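Local coordinates for DegV family protein (Eubacterium eligens, PDB 3FDJ), which is of unknown function but probably binds a fatty acid or a similar lipid, as other DegV proteins do, at residues M4-D9 / E77-I83; C62-W68 / S93-A97; Q128-M132 / A145-Y149. One frame throughout, in Å; residues are numbered along the deposited sequence. Where two conformers were deposited one is given.

Interaction 1: residues M4-D9 / E77-I83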
loop_
_atom_site.group_PDB
_atom_site.type_symbol
_atom_site.label_atom_id
_atom_site.label_comp_id
_atom_site.label_asym_id
_atom_site.label_seq_id
_atom_site.Cartn_x
_atom_site.Cartn_y
_atom_site.Cartn_z
HETATM N N MSE A 4 -16.573 14.240 7.025
HETATM C CA MSE A 4 -15.476 14.200 6.042
HETATM C C MSE A 4 -15.416 12.868 5.310
HETATM O O MSE A 4 -15.946 11.865 5.772
HETATM C CB MSE A 4 -14.148 14.496 6.704
HETATM C CG MSE A 4 -14.193 15.757 7.518
HETATM SE SE MSE A 4 -12.400 16.355 7.994
HETATM C CE MSE A 4 -12.908 17.340 9.561
ATOM N N ARG A 5 -14.808 12.875 4.142
ATOM C CA ARG A 5 -14.726 11.704 3.303
ATOM C C ARG A 5 -13.266 11.343 3.082
ATOM O O ARG A 5 -12.448 12.211 2.737
ATOM C CB ARG A 5 -15.358 11.987 1.952
ATOM C CG ARG A 5 -15.198 10.882 0.925
ATOM C CD ARG A 5 -15.968 11.210 -0.351
ATOM N NE ARG A 5 -17.347 10.956 -0.084
ATOM C CZ ARG A 5 -18.037 9.888 -0.480
ATOM N NH1 ARG A 5 -17.527 8.961 -1.290
ATOM N NH2 ARG A 5 -19.281 9.785 -0.092
ATOM N N LEU A 6 -12.959 10.064 3.245
ATOM C CA LEU A 6 -11.654 9.512 2.922
ATOM C C LEU A 6 -11.709 8.715 1.597
ATOM O O LEU A 6 -12.625 7.931 1.368
ATOM C CB LEU A 6 -11.149 8.637 4.087
ATOM C CG LEU A 6 -11.046 9.321 5.453
ATOM C CD1 LEU A 6 -10.450 8.339 6.519
ATOM C CD2 LEU A 6 -10.268 10.628 5.397
ATOM N N VAL A 7 -10.730 8.940 0.727
ATOM C CA VAL A 7 -10.644 8.257 -0.561
ATOM C C VAL A 7 -9.224 7.729 -0.711
ATOM O O VAL A 7 -8.257 8.393 -0.276
ATOM C CB VAL A 7 -10.993 9.222 -1.726
ATOM C CG1 VAL A 7 -10.930 8.522 -3.085
ATOM C CG2 VAL A 7 -12.416 9.827 -1.547
ATOM N N ALA A 8 -9.076 6.543 -1.298
ATOM C CA ALA A 8 -7.737 6.026 -1.579
ATOM C C ALA A 8 -7.751 5.202 -2.828
ATOM O O ALA A 8 -8.764 4.613 -3.174
ATOM C CB ALA A 8 -7.226 5.184 -0.403
ATOM N N ASP A 9 -6.620 5.136 -3.527
ATOM C CA ASP A 9 -6.530 4.134 -4.556
ATOM C C ASP A 9 -6.454 2.714 -3.968
ATOM O O ASP A 9 -6.120 2.505 -2.790
ATOM C CB ASP A 9 -5.417 4.418 -5.534
ATOM C CG ASP A 9 -4.079 4.255 -4.930
ATOM O OD1 ASP A 9 -3.741 3.091 -4.557
ATOM O OD2 ASP A 9 -3.343 5.275 -4.869
ATOM N N GLU A 77 -15.346 18.109 2.267
ATOM C CA GLU A 77 -14.047 17.917 2.911
ATOM C C GLU A 77 -13.562 16.501 2.603
ATOM O O GLU A 77 -14.161 15.518 3.039
ATOM C CB GLU A 77 -14.141 18.095 4.445
ATOM C CG GLU A 77 -14.471 19.489 4.860
ATOM C CD GLU A 77 -14.659 19.686 6.366
ATOM O OE1 GLU A 77 -15.398 18.920 7.024
ATOM O OE2 GLU A 77 -14.099 20.678 6.864
ATOM N N ILE A 78 -12.488 16.404 1.833
ATOM C CA ILE A 78 -11.997 15.134 1.335
ATOM C C ILE A 78 -10.495 15.024 1.516
ATOM O O ILE A 78 -9.745 15.965 1.203
ATOM C CB ILE A 78 -12.321 14.952 -0.172
ATOM C CG1 ILE A 78 -13.822 15.146 -0.456
ATOM C CG2 ILE A 78 -11.819 13.563 -0.712
ATOM C CD1 ILE A 78 -14.188 15.048 -1.944
ATOM N N PHE A 79 -10.066 13.866 2.025
ATOM C CA PHE A 79 -8.667 13.486 2.021
ATOM C C PHE A 79 -8.535 12.318 1.062
ATOM O O PHE A 79 -9.319 11.360 1.111
ATOM C CB PHE A 79 -8.152 13.106 3.424
ATOM C CG PHE A 79 -8.001 14.270 4.343
ATOM C CD1 PHE A 79 -6.908 15.131 4.236
ATOM C CD2 PHE A 79 -8.952 14.534 5.309
ATOM C CE1 PHE A 79 -6.786 16.212 5.090
ATOM C CE2 PHE A 79 -8.844 15.648 6.157
ATOM C CZ PHE A 79 -7.770 16.487 6.033
ATOM N N VAL A 80 -7.540 12.410 0.183
ATOM C CA VAL A 80 -7.258 11.370 -0.801
ATOM C C VAL A 80 -5.874 10.831 -0.545
ATOM O O VAL A 80 -4.912 11.611 -0.535
ATOM C CB VAL A 80 -7.318 11.928 -2.235
ATOM C CG1 VAL A 80 -7.208 10.776 -3.246
ATOM C CG2 VAL A 80 -8.619 12.731 -2.476
ATOM N N VAL A 81 -5.737 9.517 -0.340
ATOM C CA VAL A 81 -4.407 8.919 -0.134
ATOM C C VAL A 81 -4.019 8.133 -1.378
ATOM O O VAL A 81 -4.813 7.341 -1.888
ATOM C CB VAL A 81 -4.386 8.027 1.117
ATOM C CG1 VAL A 81 -2.969 7.428 1.354
ATOM C CG2 VAL A 81 -4.847 8.836 2.353
ATOM N N THR A 82 -2.829 8.392 -1.904
ATOM C CA THR A 82 -2.381 7.709 -3.106
ATOM C C THR A 82 -1.093 6.927 -2.874
ATOM O O THR A 82 -0.321 7.215 -1.980
ATOM C CB THR A 82 -2.144 8.654 -4.326
ATOM O OG1 THR A 82 -0.935 9.401 -4.162
ATOM C CG2 THR A 82 -3.343 9.640 -4.558
ATOM N N ILE A 83 -0.900 5.913 -3.702
ATOM C CA ILE A 83 0.368 5.205 -3.818
ATOM C C ILE A 83 1.448 6.213 -4.251
ATOM O O ILE A 83 1.159 7.234 -4.895
ATOM C CB ILE A 83 0.205 4.023 -4.807
ATOM C CG1 ILE A 83 1.519 3.229 -5.026
ATOM C CG2 ILE A 83 -0.341 4.527 -6.107
ATOM C CD1 ILE A 83 1.263 1.852 -5.636
#

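Interaction 2: residues C62-W68 / S93-A97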
loop_
_atom_site.group_PDB
_atom_site.type_symbol
_atom_site.label_atom_id
_atom_site.label_comp_id
_atom_site.label_asym_id
_atom_site.label_seq_id
_atom_site.Cartn_x
_atom_site.Cartn_y
_atom_site.Cartn_z
ATOM N N CYS A 62 -3.199 3.601 -13.718
ATOM C CA CYS A 62 -3.813 4.374 -12.632
ATOM C C CYS A 62 -5.297 4.633 -12.955
ATOM O O CYS A 62 -5.748 4.393 -14.095
ATOM C CB CYS A 62 -3.047 5.671 -12.423
ATOM S SG CYS A 62 -3.268 6.805 -13.746
ATOM N N PRO A 63 -6.083 5.114 -11.972
ATOM C CA PRO A 63 -7.502 5.351 -12.261
ATOM C C PRO A 63 -7.733 6.548 -13.182
ATOM O O PRO A 63 -6.945 7.489 -13.182
ATOM C CB PRO A 63 -8.090 5.677 -10.883
ATOM C CG PRO A 63 -7.080 5.166 -9.890
ATOM C CD PRO A 63 -5.765 5.379 -10.562
ATOM N N GLY A 64 -8.822 6.503 -13.935
ATOM C CA GLY A 64 -9.239 7.642 -14.738
ATOM C C GLY A 64 -9.761 8.790 -13.894
ATOM O O GLY A 64 -10.225 8.600 -12.763
ATOM N N ILE A 65 -9.695 9.994 -14.454
ATOM C CA ILE A 65 -10.240 11.157 -13.755
ATOM C C ILE A 65 -11.707 10.937 -13.387
ATOM O O ILE A 65 -12.133 11.338 -12.290
ATOM C CB ILE A 65 -10.006 12.475 -14.560
ATOM C CG1 ILE A 65 -8.491 12.809 -14.522
ATOM C CG2 ILE A 65 -10.899 13.622 -13.983
ATOM C CD1 ILE A 65 -7.937 13.886 -15.519
ATOM N N ASP A 66 -12.469 10.290 -14.266
ATOM C CA ASP A 66 -13.887 10.013 -14.007
ATOM C C ASP A 66 -14.111 9.132 -12.766
ATOM O O ASP A 66 -15.044 9.367 -11.996
ATOM C CB ASP A 66 -14.562 9.360 -15.225
ATOM C CG ASP A 66 -14.849 10.347 -16.350
ATOM O OD1 ASP A 66 -15.011 11.556 -16.076
ATOM O OD2 ASP A 66 -14.917 9.912 -17.518
ATOM N N ALA A 67 -13.258 8.128 -12.574
ATOM C CA ALA A 67 -13.342 7.252 -11.393
ATOM C C ALA A 67 -13.067 8.005 -10.101
ATOM O O ALA A 67 -13.729 7.789 -9.073
ATOM C CB ALA A 67 -12.367 6.070 -11.531
ATOM N N TRP A 68 -12.074 8.892 -10.126
ATOM C CA TRP A 68 -11.821 9.741 -8.961
ATOM C C TRP A 68 -13.024 10.617 -8.669
ATOM O O TRP A 68 -13.450 10.712 -7.532
ATOM C CB TRP A 68 -10.605 10.624 -9.169
ATOM C CG TRP A 68 -9.279 9.947 -9.133
ATOM C CD1 TRP A 68 -8.401 9.804 -10.187
ATOM C CD2 TRP A 68 -8.630 9.368 -8.003
ATOM N NE1 TRP A 68 -7.260 9.165 -9.771
ATOM C CE2 TRP A 68 -7.371 8.889 -8.436
ATOM C CE3 TRP A 68 -8.982 9.199 -6.663
ATOM C CZ2 TRP A 68 -6.484 8.236 -7.579
ATOM C CZ3 TRP A 68 -8.097 8.563 -5.825
ATOM C CH2 TRP A 68 -6.857 8.106 -6.280
ATOM N N SER A 93 -2.956 11.686 -11.307
ATOM C CA SER A 93 -4.347 11.503 -11.742
ATOM C C SER A 93 -5.302 12.068 -10.684
ATOM O O SER A 93 -6.335 12.681 -11.018
ATOM C CB SER A 93 -4.670 10.019 -12.078
ATOM O OG SER A 93 -4.696 9.163 -10.943
ATOM N N ALA A 94 -4.954 11.858 -9.416
ATOM C CA ALA A 94 -5.765 12.373 -8.304
ATOM C C ALA A 94 -5.718 13.916 -8.251
ATOM O O ALA A 94 -6.728 14.565 -7.979
ATOM C CB ALA A 94 -5.310 11.770 -6.969
HETATM N N MSE A 95 -4.539 14.487 -8.491
HETATM C CA MSE A 95 -4.408 15.958 -8.563
HETATM C C MSE A 95 -5.199 16.533 -9.734
HETATM O O MSE A 95 -5.820 17.595 -9.606
HETATM C CB MSE A 95 -2.945 16.381 -8.641
HETATM C CG MSE A 95 -2.150 16.117 -7.396
HETATM SE SE MSE A 95 -2.703 17.311 -5.976
HETATM C CE MSE A 95 -2.043 19.019 -6.631
ATOM N N ALA A 96 -5.195 15.841 -10.866
ATOM C CA ALA A 96 -5.975 16.270 -12.015
ATOM C C ALA A 96 -7.481 16.243 -11.709
ATOM O O ALA A 96 -8.234 17.170 -12.059
ATOM C CB ALA A 96 -5.623 15.388 -13.252
ATOM N N ALA A 97 -7.923 15.186 -11.039
ATOM C CA ALA A 97 -9.323 15.074 -10.643
ATOM C C ALA A 97 -9.702 16.142 -9.598
ATOM O O ALA A 97 -10.795 16.705 -9.660
ATOM C CB ALA A 97 -9.604 13.644 -10.111
#

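Interaction 3: residues Q128-M132 / A145-Y149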
loop_
_atom_site.group_PDB
_atom_site.type_symbol
_atom_site.label_atom_id
_atom_site.label_comp_id
_atom_site.label_asym_id
_atom_site.label_seq_id
_atom_site.Cartn_x
_atom_site.Cartn_y
_atom_site.Cartn_z
ATOM N N GLN A 128 -5.124 6.914 10.683
ATOM C CA GLN A 128 -4.792 8.082 11.473
ATOM C C GLN A 128 -5.698 9.261 11.125
ATOM O O GLN A 128 -6.080 10.023 12.020
ATOM C CB GLN A 128 -3.321 8.465 11.332
ATOM C CG GLN A 128 -2.892 9.565 12.280
ATOM C CD GLN A 128 -2.959 9.196 13.752
ATOM O OE1 GLN A 128 -3.032 8.023 14.135
ATOM N NE2 GLN A 128 -2.939 10.219 14.592
ATOM N N LEU A 129 -6.049 9.394 9.846
ATOM C CA LEU A 129 -6.998 10.401 9.401
ATOM C C LEU A 129 -8.330 10.137 10.115
ATOM O O LEU A 129 -8.940 11.065 10.690
ATOM C CB LEU A 129 -7.183 10.368 7.895
ATOM C CG LEU A 129 -5.999 10.893 7.065
ATOM C CD1 LEU A 129 -6.200 10.528 5.585
ATOM C CD2 LEU A 129 -5.811 12.405 7.322
ATOM N N GLN A 130 -8.742 8.868 10.136
ATOM C CA GLN A 130 -9.970 8.497 10.814
ATOM C C GLN A 130 -9.936 8.856 12.293
ATOM O O GLN A 130 -10.872 9.472 12.809
ATOM C CB GLN A 130 -10.232 6.998 10.664
ATOM C CG GLN A 130 -11.360 6.505 11.568
ATOM C CD GLN A 130 -11.688 5.053 11.323
ATOM O OE1 GLN A 130 -10.966 4.359 10.604
ATOM N NE2 GLN A 130 -12.791 4.597 11.895
ATOM N N GLN A 131 -8.853 8.486 12.972
ATOM C CA GLN A 131 -8.692 8.804 14.390
ATOM C C GLN A 131 -8.798 10.319 14.669
ATOM O O GLN A 131 -9.472 10.744 15.621
ATOM C CB GLN A 131 -7.363 8.272 14.924
ATOM C CG GLN A 131 -7.248 8.412 16.427
ATOM C CD GLN A 131 -5.949 7.885 16.952
ATOM O OE1 GLN A 131 -5.600 6.718 16.722
ATOM N NE2 GLN A 131 -5.197 8.744 17.645
HETATM N N MSE A 132 -8.142 11.134 13.849
HETATM C CA MSE A 132 -8.189 12.582 14.057
HETATM C C MSE A 132 -9.570 13.162 13.793
HETATM O O MSE A 132 -10.031 14.049 14.526
HETATM C CB MSE A 132 -7.111 13.279 13.229
HETATM C CG MSE A 132 -5.721 12.983 13.753
HETATM SE SE MSE A 132 -4.427 14.133 12.803
HETATM C CE MSE A 132 -4.294 13.195 11.409
ATOM N N ALA A 145 -1.226 18.029 10.212
ATOM C CA ALA A 145 -0.681 17.063 11.159
ATOM C C ALA A 145 -0.358 15.719 10.543
ATOM O O ALA A 145 0.547 15.022 11.031
ATOM C CB ALA A 145 -1.619 16.901 12.349
ATOM N N ILE A 146 -1.079 15.333 9.491
ATOM C CA ILE A 146 -0.915 14.007 8.914
ATOM C C ILE A 146 0.502 13.836 8.342
ATOM O O ILE A 146 1.102 12.764 8.471
ATOM C CB ILE A 146 -2.014 13.676 7.865
ATOM C CG1 ILE A 146 -1.964 12.188 7.509
ATOM C CG2 ILE A 146 -1.934 14.567 6.607
ATOM C CD1 ILE A 146 -2.336 11.235 8.714
ATOM N N ASP A 147 1.040 14.895 7.733
ATOM C CA ASP A 147 2.414 14.823 7.184
ATOM C C ASP A 147 3.480 14.636 8.260
ATOM O O ASP A 147 4.468 13.929 8.046
ATOM C CB ASP A 147 2.712 16.019 6.325
ATOM C CG ASP A 147 1.713 16.166 5.217
ATOM O OD1 ASP A 147 1.966 15.618 4.114
ATOM O OD2 ASP A 147 0.635 16.742 5.477
ATOM N N ALA A 148 3.265 15.220 9.430
ATOM C CA ALA A 148 4.168 15.011 10.549
ATOM C C ALA A 148 4.105 13.562 11.051
ATOM O O ALA A 148 5.137 12.943 11.337
ATOM C CB ALA A 148 3.821 15.986 11.679
ATOM N N TYR A 149 2.882 13.045 11.167
ATOM C CA TYR A 149 2.620 11.662 11.581
ATOM C C TYR A 149 3.300 10.652 10.643
ATOM O O TYR A 149 3.916 9.660 11.101
ATOM C CB TYR A 149 1.106 11.423 11.658
ATOM C CG TYR A 149 0.746 9.992 11.961
ATOM C CD1 TYR A 149 0.689 9.542 13.275
ATOM C CD2 TYR A 149 0.519 9.075 10.941
ATOM C CE1 TYR A 149 0.390 8.201 13.564
ATOM C CE2 TYR A 149 0.205 7.749 11.210
ATOM C CZ TYR A 149 0.131 7.318 12.519
ATOM O OH TYR A 149 -0.168 6.004 12.816
#

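Interaction 1: residues M4-D9 / E77-I83
From Arg5 beside Ile78 to Ala8 beside Val81, segments 4-9 and 77-83 run in parallel, joined first by backbone hydrogen bonds. The N-H groups of Arg5, Phe79, Val7 and Val81 donate to Glu77 O, Arg5 O, Phe79 O (2.8 Å from Val7 N) and Val7 O respectively, so the odd residues of 4-9 carry the ladder. The last rung, Asp9 N to Val81 O, stretches to 3.3 Å. Beyond it a side chain takes over: Asp9 OD2 receives Ile83 N at 2.8 Å through its syn lone pair, while OD1 is held by the backbone of Ala11.

Apolar contacts alternate between the faces. On one, Leu6 CD2 rests on Phe79 CB at 3.8 Å. Met4, a selenomethionine just before the strand, reaches the Phe79 ring edge from the same side, SE 4.1 Å from CE2, a Met-aromatic contact; Phe139 stacks on that ring. On the other, Val7 CG2 meets Ile78 CG2 at 3.9 Å. Arg5 turns its guanidinium away to a salt bridge with Asp75.

Strand 5-9 also pairs in parallel with 21-30, and 77-82 with 109-114. This is the inner pairing of an alpha/beta sheet with helices on both sides, as in the N-terminal domain of DegV proteins.

Interaction 2: residues C62-W68 / S93-A97
Trp68 and Ser93 meet through one side-chain hydrogen bond: Trp68 NE1 donates its N-H to Ser93 OG over 2.8 Å, with an angle of 153° at the hydrogen. The hydroxyl sits near the ring edge but is tilted 17° out of the indole plane. Its position follows from chi1 of Ser93, 69°, which sets OG between the backbone N and the carbonyl carbon; there OG also hydrogen-bonds to Thr90 O, one turn earlier in helix 90-102.

The indole stands between two apolar layers. Trp68 CG lies anti to its carbonyl carbon, and the twist of the ring about the CB-CG bond turns one face to helix 90-102. Ala94 CA sits over that face, 3.9 Å from the centroid of the five-membered ring, a CH-pi contact, while Ala94 CB covers the six-membered part, 3.8 Å from Trp68 CZ2. Pro63 CB lies against the opposite face, offset toward the rim. At the root of the side chain, Ala97 CB packs close against Trp68 CB.

Ile65 grips the same helix with two branches. The CG1 branch carries CD1 to Ala96 CB at 3.6 Å, while CG2 rests beside Ala97. Cys62 SG closes the other end, 3.9 Å from Ser93 CB.

Val80 and Val25 of the sheet also touch Trp68, placing the indole between sheet and helix. Chemically, the contact is mostly greasy, with small alanines letting the helix come close to a large flat ring; the lone indole N-H is satisfied by a hydroxyl itself held by Thr90, which should fix the rotation of both side chains.

Interaction 3: residues Q128-M132 / A145-Y149
Gln128 lies flat on the ring of Tyr149. Its CG stands 3.5 Å from the ring centroid, just 2° off the normal, a CH-pi contact, and the amide beyond it continues the stack with its plane 11° from that of the ring. Gln128 OE1 comes within 3.5 Å of Tyr149 CE1. The bend at chi2 folds the glutamine chain over the ring instead of letting it run past, while Tyr149, with CG anti to its backbone N, reaches across toward helix 120-134. The phenol oxygen is held elsewhere, hydrogen-bonded to Glu276.

Deeper in, Ile146 is the hub. Leu129 meets it at about a right angle, CD2 to CG1 at 3.9 Å, and Met132, a selenomethionine, comes in obliquely, its terminal CE reaching Ile146 CD1 at 3.9 Å. Met132 SE passes Ala145 CB at 4.0 Å.

Leu129 and Ile146 also touch Ile113 of strand 109-114, so the apolar seam runs down to the sheet. Segments 128-132 and 145-149 run at 134° to each other and meet through side chains alone: two consecutive helices that cross at a wide angle, here lying on one face of the N-terminal alpha/beta domain.

Interaction 1 is the sheet core, and the other two pack on its opposite faces. Its centre lies about 12 Å from each of theirs, whereas interactions 2 and 3 are about 23 Å apart between centres and do not touch. On one face Val7 and Val80 press on Trp68, with Val80 CG1 3.5 Å from Trp68 CZ3; on the other Leu6, Phe79 and Val81 meet Leu129. Along the chain interactions 1 and 2 interleave, since strand 77-82 runs between helices 65-72 and 90-102, while interaction 3 follows both. Together they make a three-layer helix-sheet-helix sandwich, built from the first half of the chain.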